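PDB 3ESH: protein similar to metal-dependent hydrolase from Staphylococcus aureus subsp. aureus Mu50, which probably catalyses metal-dependent hydrolysis, as expected of a member of the metallo-beta-lactamase superfamily. Local coordinates for residues G122-E127 and K157-N162; I101-M106 and N128-V133; N68-E73 and G116-A121; M109-A114 and K149-D154. One frame throughout, in Å; residues are numbered along the deposited sequence.

Overall arrangement
All four contacts fall within the metallo-beta-lactamase region, around the beta-alpha-beta unit of strand 103-105, helix 111-114 and strand 130-134. Interaction 2 pairs the two strands in the sheet; interaction 4 joins the helix to residues 149-154. Interactions 3 and 1 fasten successive parts of the loop running from that helix to strand 130-134. Along the chain interaction 3 closes before interaction 1 opens, whereas the segments of every other pair alternate. The centres of interactions 1 and 2 lie about 11 Å apart, those of 2 and 3 about 18 Å. The contacts thereby tie the start of helix 111-114, which carries His110 of a possible metal site, and the loop after it to the sheet and to neighbouring loops.

Interaction 1 (G122-E127 and K157-N162); sequences GHAIFE and KGDYSN
The His123 imidazole meets the Asp159 carboxylate at its edge: CG of Asp159 lies in the ring plane, and OD2 approaches CD2 of His123 at 3.4 Å. The two flat groups are almost perpendicular, 85° apart. The CB of His123 points away from 157-162; with CG anti to the backbone N (chi1 173°), the end of the side chain nevertheless comes nearer to Asp159. The Tyr160 ring has the carbonyl oxygen of Gly158, two residues earlier, over one face, 3.6 Å above the plane and displaced to the rim, and the His131 ring meets it with planes about 15° apart. Phe126 carries CG2 of Ile125 over one face, 3.8 Å above its plane.

Backbone hydrogen bonding across the contact is weak. Asp159 N reaches Gly122 O at 3.4 Å; a second weak bond, to His123 O, is less certain because that oxygen is modelled too close to a neighbour. Gly158, without a side chain, lets Gly122 O come to 3.2 Å from its CA. Apolar packing is equally local: CB of Ala124 stands 4.3 Å from CB of Tyr160.

The polar ends of two side chains turn elsewhere, Lys157 NZ to Asp154 in a salt bridge and Tyr160 OH to Asn156 O. In the fold, the loop before strand 130-134 here meets the loop before strand 164-167; Tyr160 packs on Trp138 and Phe141 of helix 135-142, while Phe126 reaches Ile87 and Leu91 of helix 87-92.

Interaction 2 (I101-M106 and N128-V133); sequences IDYVLM and NAIHVV
Residues Tyr103-Leu105 and Ile130-Val132 pair in parallel register as the two strands of a beta-alpha-beta unit, connected through helix 111-114. The short strand axes run 4.8 Å apart with an angle of 18° between their directions. Four backbone hydrogen bonds define the register, from Ile130 N to Asp102 O at 2.7 Å to Met106 N to Val132 O at 3.1 Å. Between these, Val104 uses its N toward Ile130 O and its O toward Val132 N, and so straddles His131, as a parallel pair requires.

On one face of the sheet Val104 and His131 lie side by side. The imidazole turns its face to the valine, whose CB sits 3.8 Å from the ring centroid and only 4° off the normal, a CH-pi contact; CG2 of Val104 also reaches CB of Ala129, at 3.9 Å. The other face carries Tyr103 beside Ile130, CD1 to CB 3.6 Å, with the ring oblique to the isoleucine. Next along, CD2 of Leu105 touches CG2 of Val132 at 3.8 Å, and both side chains rest on Met179 of strand 177-181.

Strand 59-61 bonds to the outer side of 103-105, and strand 164-167 to that of 130-134. Such a parallel core within a mixed sheet, packed against a second sheet, is characteristic of the alpha-beta/beta-alpha metallo-beta-lactamase fold.

Interaction 3 (N68-E73 and G116-A121); sequences NGKLSE and GLTDQA
Lys70 has CG anti to its carbonyl carbon (chi1 -66°), and further bends at chi2, chi3 and chi4 carry NZ to Thr118. Thr118 sets OG1 between its own backbone N and carbonyl carbon (chi1 67°). The two side chains cross at about a right angle.

Two hydrogen bonds follow. NZ of Lys70 is 2.5 Å from Thr118 OG1, a short separation, and 3.1 Å from Thr118 O. In the second, NZ approaches from the side of the carbonyl, at a C=O...N angle of 110°, and stands above its plane. Thr118 OG1 donates weakly to Asp119 O at 3.3 Å. With Ala115 O as a further acceptor, three oxygens of uncharged groups grip NZ. CD of Lys70 passes 3.1 Å from Thr118 O, so the aliphatic chain lies alongside the same carbonyl. At the exposed end CG of Gln120 meets Gly69 O at 3.7 Å.

Both loops have additional ties. Gly69 N bonds to Glu84 and Lys70 O to Lys155 NZ, while a backbone bond joins Gly116 to Gly65. Ser72 caps helix 73-78 through Gln75 N. The lysine thus pins the loop after strand 59-61 to the one after helix 111-114, where the chain has just left the HxHxDH sequence that is the signature of metallo-beta-lactamase active sites.

Interaction 4 (M109-A114 and K149-D154); sequences MHFDHA and KSTYWD
Aromatic packing begins with Phe111 on Trp153. CB of Phe111 lies over the six-membered ring of the indole, 3.4 Å from its centroid, in a CH-pi contact. The phenyl is nearly parallel to that ring, at 10°, but slid apart, with centroids 4.6 Å from each other and little overlap. His110 and Tyr152 meet obliquely instead, their planes at 53° and CD2 of His110 3.5 Å from CE1 of Tyr152.

Thr151 wedges between these pairs with both branches. Its OG1 stands over one face of the His110 ring, 3.3 Å from CD2, while CG2 comes to the edge of the Phe111 ring in its plane, 3.6 Å from CD1. CG2 is there because it is anti to the carbonyl carbon, which leaves OG1 between N and C (chi1 49°).

Residues 109-113 complete the HxHxDH motif of the metallo-beta-lactamase superfamily, which begins at His108. No metal is modelled, but His110 together with His185 and Asp206 faces a point where one could bind, consistent with a metal-dependent enzyme.

The polar link between the backbones passes through a water. It lies within bonding distance of Met109 O (2.7 Å) and Thr151 O (2.8 Å), although it has more acceptors around it than protons to give; Trp153 N donates weakly to it. The indole is fixed by NE1 donating to Ser150 O at 2.8 Å, nearly in the ring plane. At the helix start, His110 is the N-cap residue, and its O accepts from both His113 N and Ala114 N. Glu137 OE2 spans the two segments, bonding to Tyr152 OH and to Met109 N.

Interaction 1 (G122-E127 and K157-N162)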
# COMPACT_ATOMS: atom_id res chain seq x y z
N GLY A 122 -28.21 -3.05 -26.53
CA GLY A 122 -27.75 -3.57 -25.25
C GLY A 122 -28.72 -4.39 -24.44
O GLY A 122 -28.66 -4.35 -23.21
N HIS A 123 -29.60 -5.14 -25.09
CA HIS A 123 -30.54 -5.96 -24.33
C HIS A 123 -29.74 -6.91 -23.45
O HIS A 123 -29.35 -6.55 -22.35
CB HIS A 123 -31.45 -6.79 -25.23
CG HIS A 123 -32.30 -7.77 -24.47
ND1 HIS A 123 -32.88 -8.87 -25.07
CD2 HIS A 123 -32.65 -7.83 -23.17
CE1 HIS A 123 -33.54 -9.56 -24.17
NE2 HIS A 123 -33.42 -8.95 -23.00
N ALA A 124 -29.48 -8.11 -23.95
CA ALA A 124 -28.72 -9.09 -23.20
C ALA A 124 -28.95 -10.51 -23.66
O ALA A 124 -30.01 -11.07 -23.42
CB ALA A 124 -29.03 -9.01 -21.72
N ILE A 125 -27.97 -11.09 -24.34
CA ILE A 125 -28.07 -12.47 -24.77
C ILE A 125 -28.03 -13.11 -23.38
O ILE A 125 -27.55 -12.46 -22.45
CB ILE A 125 -26.80 -12.91 -25.54
CG1 ILE A 125 -26.45 -11.88 -26.63
CG2 ILE A 125 -27.00 -14.28 -26.11
CD1 ILE A 125 -27.53 -11.66 -27.65
N PHE A 126 -28.53 -14.33 -23.18
CA PHE A 126 -28.46 -14.96 -21.85
C PHE A 126 -29.27 -14.26 -20.73
O PHE A 126 -28.72 -13.89 -19.68
CB PHE A 126 -27.00 -15.11 -21.40
CG PHE A 126 -26.14 -15.88 -22.37
CD1 PHE A 126 -25.02 -15.29 -22.96
CD2 PHE A 126 -26.48 -17.16 -22.74
CE1 PHE A 126 -24.26 -16.00 -23.90
CE2 PHE A 126 -25.73 -17.87 -23.68
CZ PHE A 126 -24.62 -17.29 -24.26
N GLU A 127 -30.58 -14.12 -20.95
CA GLU A 127 -31.55 -13.48 -20.05
C GLU A 127 -31.79 -14.03 -18.65
O GLU A 127 -32.10 -13.25 -17.73
CB GLU A 127 -32.91 -13.42 -20.73
CG GLU A 127 -32.91 -12.86 -22.15
CD GLU A 127 -34.27 -12.98 -22.83
OE1 GLU A 127 -34.31 -12.91 -24.09
OE2 GLU A 127 -35.30 -13.14 -22.13
N LYS A 157 -22.33 -2.62 -22.32
CA LYS A 157 -23.14 -2.59 -21.11
C LYS A 157 -24.52 -3.17 -21.44
O LYS A 157 -24.88 -3.26 -22.62
CB LYS A 157 -23.31 -1.15 -20.63
CG LYS A 157 -22.03 -0.45 -20.20
CD LYS A 157 -22.36 0.69 -19.25
CE LYS A 157 -21.12 1.35 -18.67
NZ LYS A 157 -20.39 2.16 -19.66
N GLY A 158 -25.29 -3.57 -20.42
CA GLY A 158 -26.61 -4.11 -20.70
C GLY A 158 -27.37 -4.86 -19.63
O GLY A 158 -26.84 -5.14 -18.55
N ASP A 159 -28.62 -5.20 -19.96
CA ASP A 159 -29.57 -5.93 -19.11
C ASP A 159 -28.98 -6.96 -18.17
O ASP A 159 -29.48 -7.14 -17.07
CB ASP A 159 -30.62 -6.65 -19.97
CG ASP A 159 -31.68 -5.73 -20.48
OD1 ASP A 159 -31.33 -4.68 -21.06
OD2 ASP A 159 -32.87 -6.05 -20.31
N TYR A 160 -27.96 -7.67 -18.65
CA TYR A 160 -27.33 -8.70 -17.85
C TYR A 160 -26.90 -8.10 -16.52
O TYR A 160 -26.95 -8.78 -15.50
CB TYR A 160 -26.13 -9.31 -18.58
CG TYR A 160 -24.99 -8.36 -18.87
CD1 TYR A 160 -24.05 -8.03 -17.90
CD2 TYR A 160 -24.86 -7.78 -20.12
CE1 TYR A 160 -23.01 -7.16 -18.17
CE2 TYR A 160 -23.83 -6.90 -20.41
CZ TYR A 160 -22.91 -6.59 -19.43
OH TYR A 160 -21.88 -5.73 -19.74
N SER A 161 -26.52 -6.83 -16.54
CA SER A 161 -26.08 -6.18 -15.31
C SER A 161 -27.16 -6.24 -14.23
O SER A 161 -26.90 -5.87 -13.09
CB SER A 161 -25.69 -4.73 -15.57
OG SER A 161 -26.83 -3.90 -15.70
N ASN A 162 -28.35 -6.71 -14.58
CA ASN A 162 -29.45 -6.83 -13.61
C ASN A 162 -29.19 -7.97 -12.65
O ASN A 162 -29.43 -7.84 -11.46
CB ASN A 162 -30.79 -7.07 -14.32
CG ASN A 162 -31.34 -5.82 -15.00
OD1 ASN A 162 -31.43 -4.76 -14.39
ND2 ASN A 162 -31.71 -5.95 -16.28

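Interaction 2 (I101-M106 and N128-V133)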
# COMPACT_ATOMS: atom_id res chain seq x y z
N ILE A 101 -29.02 -21.17 -19.88
CA ILE A 101 -27.76 -20.85 -19.24
C ILE A 101 -28.04 -20.21 -17.88
O ILE A 101 -28.80 -19.24 -17.78
CB ILE A 101 -26.94 -19.88 -20.10
CG1 ILE A 101 -26.70 -20.51 -21.48
CG2 ILE A 101 -25.61 -19.54 -19.42
CD1 ILE A 101 -25.99 -21.85 -21.43
N ASP A 102 -27.44 -20.78 -16.85
CA ASP A 102 -27.61 -20.32 -15.49
C ASP A 102 -26.56 -19.31 -15.04
O ASP A 102 -26.87 -18.34 -14.35
CB ASP A 102 -27.62 -21.53 -14.55
CG ASP A 102 -28.76 -22.48 -14.84
OD1 ASP A 102 -29.93 -22.08 -14.63
OD2 ASP A 102 -28.49 -23.62 -15.29
N TYR A 103 -25.31 -19.54 -15.42
CA TYR A 103 -24.25 -18.62 -15.03
C TYR A 103 -23.30 -18.27 -16.17
O TYR A 103 -22.93 -19.14 -16.97
CB TYR A 103 -23.42 -19.21 -13.90
CG TYR A 103 -24.11 -19.34 -12.56
CD1 TYR A 103 -24.17 -18.27 -11.67
CD2 TYR A 103 -24.67 -20.56 -12.16
CE1 TYR A 103 -24.75 -18.41 -10.40
CE2 TYR A 103 -25.25 -20.70 -10.90
CZ TYR A 103 -25.29 -19.62 -10.03
OH TYR A 103 -25.83 -19.77 -8.78
N VAL A 104 -22.93 -17.00 -16.24
CA VAL A 104 -21.95 -16.54 -17.22
C VAL A 104 -20.84 -16.02 -16.31
O VAL A 104 -21.02 -15.00 -15.64
CB VAL A 104 -22.48 -15.39 -18.12
CG1 VAL A 104 -21.34 -14.82 -18.97
CG2 VAL A 104 -23.60 -15.90 -19.04
N LEU A 105 -19.73 -16.76 -16.24
CA LEU A 105 -18.60 -16.38 -15.40
C LEU A 105 -17.59 -15.69 -16.29
O LEU A 105 -17.21 -16.25 -17.30
CB LEU A 105 -17.96 -17.61 -14.78
CG LEU A 105 -18.92 -18.67 -14.25
CD1 LEU A 105 -18.07 -19.83 -13.71
CD2 LEU A 105 -19.84 -18.09 -13.15
N MSE A 106 -17.14 -14.49 -15.93
CA MSE A 106 -16.20 -13.75 -16.76
C MSE A 106 -14.78 -13.72 -16.16
O MSE A 106 -14.61 -13.45 -14.98
CB MSE A 106 -16.68 -12.31 -16.94
CG MSE A 106 -18.09 -12.14 -17.44
SE MSE A 106 -18.31 -12.81 -19.27
CE MSE A 106 -17.17 -11.54 -20.09
N ASN A 128 -31.70 -15.34 -18.46
CA ASN A 128 -31.94 -15.93 -17.14
C ASN A 128 -30.65 -16.21 -16.38
O ASN A 128 -30.70 -16.66 -15.23
CB ASN A 128 -32.72 -17.23 -17.27
CG ASN A 128 -34.01 -17.07 -18.02
OD1 ASN A 128 -34.84 -16.23 -17.68
ND2 ASN A 128 -34.20 -17.88 -19.05
N ALA A 129 -29.51 -15.93 -17.00
CA ALA A 129 -28.23 -16.20 -16.36
C ALA A 129 -27.72 -15.16 -15.39
O ALA A 129 -27.84 -13.95 -15.61
CB ALA A 129 -27.16 -16.46 -17.43
N ILE A 130 -27.14 -15.64 -14.30
CA ILE A 130 -26.54 -14.77 -13.31
C ILE A 130 -25.14 -14.50 -13.86
O ILE A 130 -24.46 -15.43 -14.31
CB ILE A 130 -26.43 -15.49 -11.94
CG1 ILE A 130 -27.81 -15.59 -11.30
CG2 ILE A 130 -25.45 -14.76 -11.03
CD1 ILE A 130 -27.83 -16.37 -10.01
N HIS A 131 -24.72 -13.24 -13.87
CA HIS A 131 -23.40 -12.89 -14.38
C HIS A 131 -22.43 -12.55 -13.25
O HIS A 131 -22.69 -11.66 -12.44
CB HIS A 131 -23.51 -11.74 -15.38
CG HIS A 131 -24.27 -12.09 -16.63
ND1 HIS A 131 -23.86 -11.70 -17.88
CD2 HIS A 131 -25.38 -12.84 -16.81
CE1 HIS A 131 -24.68 -12.20 -18.79
NE2 HIS A 131 -25.61 -12.90 -18.16
N VAL A 132 -21.32 -13.27 -13.21
CA VAL A 132 -20.31 -13.10 -12.17
C VAL A 132 -19.04 -12.43 -12.66
O VAL A 132 -18.40 -12.88 -13.62
CB VAL A 132 -19.96 -14.47 -11.58
CG1 VAL A 132 -19.08 -14.33 -10.38
CG2 VAL A 132 -21.25 -15.18 -11.21
N VAL A 133 -18.66 -11.34 -11.99
CA VAL A 133 -17.46 -10.59 -12.34
C VAL A 133 -16.72 -10.17 -11.08
O VAL A 133 -17.32 -9.93 -10.04
CB VAL A 133 -17.77 -9.30 -13.15
CG1 VAL A 133 -16.49 -8.67 -13.66
CG2 VAL A 133 -18.72 -9.61 -14.31

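Interaction 3 (N68-E73 and G116-A121)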
# COMPACT_ATOMS: atom_id res chain seq x y z
N ASN A 68 -22.85 -10.79 -32.05
CA ASN A 68 -23.43 -10.61 -33.39
C ASN A 68 -23.92 -9.18 -33.56
O ASN A 68 -24.77 -8.72 -32.82
CB ASN A 68 -24.59 -11.58 -33.56
CG ASN A 68 -24.14 -13.02 -33.42
OD1 ASN A 68 -23.58 -13.60 -34.35
ND2 ASN A 68 -24.36 -13.59 -32.24
N GLY A 69 -23.36 -8.48 -34.55
CA GLY A 69 -23.74 -7.10 -34.77
C GLY A 69 -23.19 -6.10 -33.76
O GLY A 69 -23.53 -4.92 -33.82
N LYS A 70 -22.34 -6.55 -32.83
CA LYS A 70 -21.76 -5.68 -31.80
C LYS A 70 -20.59 -4.83 -32.28
O LYS A 70 -20.54 -3.62 -32.01
CB LYS A 70 -21.33 -6.52 -30.59
CG LYS A 70 -22.50 -7.16 -29.85
CD LYS A 70 -23.43 -6.10 -29.25
CE LYS A 70 -22.75 -5.31 -28.14
NZ LYS A 70 -22.82 -6.02 -26.85
N LEU A 71 -19.63 -5.46 -32.95
CA LEU A 71 -18.47 -4.75 -33.47
C LEU A 71 -18.91 -4.02 -34.73
O LEU A 71 -19.73 -4.52 -35.48
CB LEU A 71 -17.33 -5.73 -33.81
CG LEU A 71 -16.40 -6.22 -32.70
CD1 LEU A 71 -17.19 -6.86 -31.59
CD2 LEU A 71 -15.40 -7.22 -33.27
N SER A 72 -18.36 -2.83 -34.94
CA SER A 72 -18.71 -2.07 -36.13
C SER A 72 -17.98 -2.69 -37.32
O SER A 72 -17.29 -3.70 -37.19
CB SER A 72 -18.28 -0.62 -35.98
OG SER A 72 -16.90 -0.47 -36.29
N GLU A 73 -18.14 -2.07 -38.48
CA GLU A 73 -17.51 -2.55 -39.70
C GLU A 73 -16.02 -2.25 -39.61
O GLU A 73 -15.19 -3.04 -40.04
CB GLU A 73 -18.11 -1.83 -40.90
CG GLU A 73 -18.57 -2.75 -42.03
CD GLU A 73 -19.42 -3.92 -41.55
OE1 GLU A 73 -20.22 -3.73 -40.61
OE2 GLU A 73 -19.29 -5.02 -42.13
N GLY A 116 -20.05 -10.35 -26.75
CA GLY A 116 -21.18 -11.22 -26.99
C GLY A 116 -22.15 -11.36 -25.83
O GLY A 116 -22.97 -12.27 -25.82
N LEU A 117 -22.06 -10.45 -24.86
CA LEU A 117 -22.95 -10.50 -23.70
C LEU A 117 -24.33 -9.91 -23.98
O LEU A 117 -25.31 -10.27 -23.33
CB LEU A 117 -22.33 -9.77 -22.49
CG LEU A 117 -21.34 -10.60 -21.66
CD1 LEU A 117 -20.81 -9.75 -20.49
CD2 LEU A 117 -22.04 -11.86 -21.16
N THR A 118 -24.41 -9.00 -24.94
CA THR A 118 -25.67 -8.38 -25.28
C THR A 118 -25.77 -8.24 -26.79
O THR A 118 -24.77 -8.32 -27.50
CB THR A 118 -25.79 -6.97 -24.70
OG1 THR A 118 -24.83 -6.11 -25.32
CG2 THR A 118 -25.58 -6.99 -23.19
N ASP A 119 -26.98 -8.04 -27.29
CA ASP A 119 -27.18 -7.82 -28.71
C ASP A 119 -27.22 -6.30 -28.80
O ASP A 119 -26.92 -5.62 -27.84
CB ASP A 119 -28.54 -8.39 -29.17
CG ASP A 119 -29.71 -7.94 -28.28
OD1 ASP A 119 -29.80 -6.75 -27.97
OD2 ASP A 119 -30.54 -8.80 -27.91
N GLN A 120 -27.53 -5.79 -29.98
CA GLN A 120 -27.61 -4.32 -30.16
C GLN A 120 -28.80 -3.78 -29.38
O GLN A 120 -29.85 -4.42 -29.31
CB GLN A 120 -27.80 -3.98 -31.57
CG GLN A 120 -26.94 -4.86 -32.36
CD GLN A 120 -27.76 -5.74 -33.22
OE1 GLN A 120 -28.55 -6.61 -32.74
NE2 GLN A 120 -27.60 -5.55 -34.54
N ALA A 121 -28.69 -2.54 -28.92
CA ALA A 121 -29.77 -2.03 -28.11
C ALA A 121 -29.45 -2.59 -26.70
O ALA A 121 -30.31 -2.61 -25.82
CB ALA A 121 -31.13 -2.55 -28.54

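Interaction 4 (M109-A114 and K149-D154)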
# COMPACT_ATOMS: atom_id res chain seq x y z
N MSE A 109 -13.44 -8.36 -18.47
CA MSE A 109 -14.38 -7.67 -19.36
C MSE A 109 -13.87 -7.03 -20.66
O MSE A 109 -14.54 -6.17 -21.23
CB MSE A 109 -15.15 -6.62 -18.56
CG MSE A 109 -16.03 -7.20 -17.47
SE MSE A 109 -17.54 -8.29 -18.12
CE MSE A 109 -18.36 -6.87 -19.14
N HIS A 110 -12.71 -7.46 -21.13
CA HIS A 110 -12.18 -6.93 -22.39
C HIS A 110 -13.18 -7.28 -23.51
O HIS A 110 -13.96 -8.24 -23.37
CB HIS A 110 -10.79 -7.51 -22.64
CG HIS A 110 -9.73 -6.93 -21.77
ND1 HIS A 110 -8.45 -7.43 -21.71
CD2 HIS A 110 -9.75 -5.86 -20.93
CE1 HIS A 110 -7.73 -6.70 -20.88
NE2 HIS A 110 -8.49 -5.74 -20.39
N PHE A 111 -13.18 -6.53 -24.60
CA PHE A 111 -14.14 -6.77 -25.68
C PHE A 111 -14.09 -8.17 -26.28
O PHE A 111 -15.13 -8.75 -26.60
CB PHE A 111 -13.99 -5.72 -26.79
CG PHE A 111 -12.93 -6.06 -27.80
CD1 PHE A 111 -11.61 -5.68 -27.59
CD2 PHE A 111 -13.25 -6.77 -28.95
CE1 PHE A 111 -10.62 -6.00 -28.53
CE2 PHE A 111 -12.28 -7.10 -29.89
CZ PHE A 111 -10.96 -6.71 -29.68
N ASP A 112 -12.89 -8.72 -26.43
CA ASP A 112 -12.76 -10.05 -27.00
C ASP A 112 -13.46 -11.11 -26.14
O ASP A 112 -13.66 -12.23 -26.58
CB ASP A 112 -11.27 -10.40 -27.20
CG ASP A 112 -10.41 -10.07 -25.98
OD1 ASP A 112 -10.48 -8.92 -25.49
OD2 ASP A 112 -9.62 -10.96 -25.52
N HIS A 113 -13.87 -10.73 -24.94
CA HIS A 113 -14.55 -11.67 -24.03
C HIS A 113 -15.99 -11.27 -23.68
O HIS A 113 -16.81 -12.14 -23.41
CB HIS A 113 -13.77 -11.82 -22.71
CG HIS A 113 -12.43 -12.49 -22.86
ND1 HIS A 113 -11.40 -11.97 -23.63
CD2 HIS A 113 -11.94 -13.63 -22.33
CE1 HIS A 113 -10.35 -12.76 -23.57
NE2 HIS A 113 -10.65 -13.78 -22.78
N ALA A 114 -16.28 -9.97 -23.68
CA ALA A 114 -17.60 -9.50 -23.28
C ALA A 114 -18.54 -8.94 -24.35
O ALA A 114 -19.72 -8.71 -24.07
CB ALA A 114 -17.43 -8.48 -22.17
N LYS A 149 -9.57 1.91 -22.08
CA LYS A 149 -10.71 2.46 -22.78
C LYS A 149 -10.83 1.72 -24.11
O LYS A 149 -11.93 1.39 -24.57
CB LYS A 149 -10.46 3.94 -23.03
CG LYS A 149 -11.45 4.64 -23.93
CD LYS A 149 -10.77 5.79 -24.66
CE LYS A 149 -10.10 6.77 -23.70
NZ LYS A 149 -9.38 7.89 -24.40
N SER A 150 -9.68 1.44 -24.72
CA SER A 150 -9.64 0.74 -25.99
C SER A 150 -10.30 -0.65 -25.99
O SER A 150 -10.73 -1.13 -27.04
CB SER A 150 -8.20 0.65 -26.52
OG SER A 150 -7.38 -0.07 -25.63
N THR A 151 -10.40 -1.31 -24.83
CA THR A 151 -11.07 -2.62 -24.80
C THR A 151 -12.33 -2.67 -23.93
O THR A 151 -13.18 -3.54 -24.12
CB THR A 151 -10.13 -3.79 -24.38
OG1 THR A 151 -9.38 -3.44 -23.21
CG2 THR A 151 -9.17 -4.11 -25.51
N TYR A 152 -12.46 -1.76 -22.97
CA TYR A 152 -13.66 -1.70 -22.14
C TYR A 152 -14.58 -0.72 -22.85
O TYR A 152 -14.32 0.47 -22.85
CB TYR A 152 -13.34 -1.17 -20.75
CG TYR A 152 -12.51 -2.10 -19.91
CD1 TYR A 152 -12.83 -3.44 -19.79
CD2 TYR A 152 -11.43 -1.62 -19.17
CE1 TYR A 152 -12.12 -4.29 -18.96
CE2 TYR A 152 -10.71 -2.46 -18.32
CZ TYR A 152 -11.06 -3.79 -18.22
OH TYR A 152 -10.33 -4.64 -17.42
N TRP A 153 -15.65 -1.24 -23.45
CA TRP A 153 -16.57 -0.40 -24.20
C TRP A 153 -17.93 -0.23 -23.56
O TRP A 153 -18.51 -1.22 -23.10
CB TRP A 153 -16.80 -0.98 -25.60
CG TRP A 153 -15.57 -1.36 -26.37
CD1 TRP A 153 -14.31 -0.85 -26.23
CD2 TRP A 153 -15.51 -2.26 -27.48
NE1 TRP A 153 -13.49 -1.36 -27.20
CE2 TRP A 153 -14.20 -2.22 -27.98
CE3 TRP A 153 -16.46 -3.08 -28.12
CZ2 TRP A 153 -13.79 -2.99 -29.09
CZ3 TRP A 153 -16.06 -3.83 -29.21
CH2 TRP A 153 -14.73 -3.78 -29.68
N ASP A 154 -18.44 1.01 -23.56
CA ASP A 154 -19.76 1.32 -23.01
C ASP A 154 -20.74 0.48 -23.81
O ASP A 154 -21.73 -0.04 -23.29
CB ASP A 154 -20.11 2.80 -23.24
CG ASP A 154 -19.33 3.73 -22.33
OD1 ASP A 154 -19.22 4.93 -22.65
OD2 ASP A 154 -18.85 3.27 -21.28
O HOH W 1 -15.56 -4.66 -23.19